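Local structure of phytanoyl-CoA dioxygenase (Streptomyces malaysiense, 6ZYL) at residues D106-S111 and T256-F261. The protein hydroxylates the beta position of a residue in the peptide natural product thioholgamide and probably depends on iron and 2-oxoglutarate. Sequence-based numbering, arbitrary orientation.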
loop_
_atom_site.group_PDB
_atom_site.type_symbol
_atom_site.label_atom_id
_atom_site.label_comp_id
_atom_site.label_asym_id
_atom_site.label_seq_id
_atom_site.Cartn_x
_atom_site.Cartn_y
_atom_site.Cartn_z
ATOM N N ASP A 106 -6.956 5.211 16.398
ATOM C CA ASP A 106 -5.504 5.230 16.544
ATOM C C ASP A 106 -4.891 4.589 15.306
ATOM O O ASP A 106 -5.038 3.381 15.087
ATOM C CB ASP A 106 -5.071 4.500 17.811
ATOM C CG ASP A 106 -5.717 5.069 19.059
ATOM O OD1 ASP A 106 -5.795 6.310 19.174
ATOM O OD2 ASP A 106 -6.146 4.278 19.921
ATOM N N LEU A 107 -4.189 5.394 14.509
ATOM C CA LEU A 107 -3.706 4.941 13.214
ATOM C C LEU A 107 -2.263 5.360 12.985
ATOM O O LEU A 107 -1.843 6.442 13.403
ATOM C CB LEU A 107 -4.573 5.503 12.080
ATOM C CG LEU A 107 -6.070 5.203 12.120
ATOM C CD1 LEU A 107 -6.800 5.995 11.041
ATOM C CD2 LEU A 107 -6.321 3.715 11.956
ATOM N N LEU A 108 -1.518 4.494 12.300
ATOM C CA LEU A 108 -0.167 4.787 11.855
ATOM C C LEU A 108 -0.018 4.327 10.413
ATOM O O LEU A 108 -0.672 3.375 9.981
ATOM C CB LEU A 108 0.881 4.089 12.727
ATOM C CG LEU A 108 0.870 4.403 14.221
ATOM C CD1 LEU A 108 0.185 3.281 14.979
ATOM C CD2 LEU A 108 2.288 4.613 14.723
ATOM N N VAL A 109 0.844 5.015 9.672
ATOM C CA VAL A 109 1.229 4.593 8.331
ATOM C C VAL A 109 2.468 3.714 8.455
ATOM O O VAL A 109 3.519 4.169 8.921
ATOM C CB VAL A 109 1.495 5.797 7.416
ATOM C CG1 VAL A 109 2.048 5.324 6.075
ATOM C CG2 VAL A 109 0.222 6.609 7.221
ATOM N N TRP A 110 2.346 2.456 8.040
ATOM C CA TRP A 110 3.436 1.497 8.165
ATOM C C TRP A 110 4.302 1.421 6.917
ATOM O O TRP A 110 5.509 1.179 7.027
ATOM C CB TRP A 110 2.867 0.112 8.490
ATOM C CG TRP A 110 3.903 -0.934 8.749
ATOM C CD1 TRP A 110 4.610 -1.122 9.901
ATOM C CD2 TRP A 110 4.341 -1.945 7.839
ATOM N NE1 TRP A 110 5.466 -2.188 9.761
ATOM C CE2 TRP A 110 5.320 -2.710 8.502
ATOM C CE3 TRP A 110 4.004 -2.275 6.522
ATOM C CZ2 TRP A 110 5.966 -3.785 7.895
ATOM C CZ3 TRP A 110 4.644 -3.342 5.922
ATOM C CH2 TRP A 110 5.616 -4.084 6.608
ATOM N N SER A 111 3.723 1.625 5.735
ATOM C CA SER A 111 4.503 1.631 4.505
ATOM C C SER A 111 3.693 2.290 3.398
ATOM O O SER A 111 2.474 2.443 3.502
ATOM C CB SER A 111 4.904 0.212 4.089
ATOM O OG SER A 111 3.879 -0.398 3.322
ATOM N N THR A 256 -2.336 9.283 19.674
ATOM C CA THR A 256 -1.061 9.592 20.307
ATOM C C THR A 256 -0.227 8.355 20.610
ATOM O O THR A 256 0.867 8.488 21.169
ATOM C CB THR A 256 -1.286 10.366 21.615
ATOM O OG1 THR A 256 -1.937 9.515 22.570
ATOM C CG2 THR A 256 -2.139 11.599 21.378
ATOM N N ASP A 257 -0.705 7.167 20.257
ATOM C CA ASP A 257 -0.083 5.903 20.631
ATOM C C ASP A 257 0.628 5.314 19.420
ATOM O O ASP A 257 0.006 5.107 18.371
ATOM C CB ASP A 257 -1.146 4.939 21.167
ATOM C CG ASP A 257 -0.569 3.623 21.644
ATOM O OD1 ASP A 257 0.671 3.481 21.671
ATOM O OD2 ASP A 257 -1.367 2.728 21.995
ATOM N N THR A 258 1.924 5.048 19.564
ATOM C CA THR A 258 2.703 4.404 18.516
ATOM C C THR A 258 2.989 2.938 18.814
ATOM O O THR A 258 3.640 2.270 18.004
ATOM C CB THR A 258 4.027 5.149 18.292
ATOM O OG1 THR A 258 4.952 4.829 19.339
ATOM C CG2 THR A 258 3.797 6.654 18.253
ATOM N N GLY A 259 2.528 2.428 19.952
ATOM C CA GLY A 259 2.723 1.018 20.254
ATOM C C GLY A 259 4.195 0.658 20.284
ATOM O O GLY A 259 5.009 1.322 20.933
ATOM N N ALA A 260 4.547 -0.407 19.570
ATOM C CA ALA A 260 5.914 -0.903 19.542
ATOM C C ALA A 260 6.772 -0.238 18.474
ATOM O O ALA A 260 7.941 -0.604 18.325
ATOM C CB ALA A 260 5.914 -2.421 19.318
ATOM N N PHE A 261 6.236 0.732 17.741
ATOM C CA PHE A 261 6.914 1.299 16.583
ATOM C C PHE A 261 7.629 2.590 16.957
ATOM O O PHE A 261 7.040 3.474 17.586
ATOM C CB PHE A 261 5.912 1.559 15.454
ATOM C CG PHE A 261 5.246 0.317 14.945
ATOM C CD1 PHE A 261 5.838 -0.441 13.951
ATOM C CD2 PHE A 261 4.039 -0.104 15.473
ATOM C CE1 PHE A 261 5.237 -1.590 13.486
ATOM C CE2 PHE A 261 3.431 -1.253 15.012
ATOM C CZ PHE A 261 4.032 -1.998 14.017
HETATM O O HOH W 1 -4.392 7.681 21.122
HETATM O O HOH W 2 -4.363 3.508 21.883
#
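The carbonyl oxygen of Trp-110 is gripped twice, by NH2 of Arg-286 and NZ of Lys-78, while the indole of the same residue meets Phe-261 of the loop 256-261. With CG anti to the backbone N (chi1 -175°), the indole, which starts off to one side, comes round until Phe-261 CE1 lies at its edge, 3.7 Å from Trp-110 CD1. The ring planes stand at 78° in an oblique pairing. Tryptophan suits the place because it offers Phe-261 an apolar edge and Asp-248 an N-H, from NE1; Arg-286 adds a cation-pi contact. The flat apolar ring of Phe-261 fits its buried position.

Two residues earlier, Leu-108 points at the loop and crosses Thr-258 at about a right angle. Its CD2 lies 3.8 Å from Thr-258 CA, while CD1 lies by the carbonyl of Asp-257; a branched apolar end suits this double contact. Strand 107-117 runs between strands 229-237 and 249-254 in the major sheet of the double-stranded beta-helix (jelly-roll) core, as in PhyH-family 2-oxoglutarate oxygenases; the loop follows 249-254 and folds back over one face of 107-117.

The N-H of Gly-259 comes to Asp-257 OD1 at 2.7 Å from above the carboxylate plane, about 45° out of it, closing an Asx turn. A type II' beta turn follows from Thr-258 to Phe-261, whose second position has positive phi and suits Gly-259. The threonine hydroxyl can span this turn, Thr-258 OG1 donating to Phe-261 O in the carbonyl plane.

Water 1 donates to Asp-106 OD1 (2.8 Å) and accepts from Thr-256 N. Water 2 donates to both carboxylates, 2.8 Å from Asp-106 OD2 and 3.1 Å from Asp-257 OD2, which probably eases the repulsion between these acids.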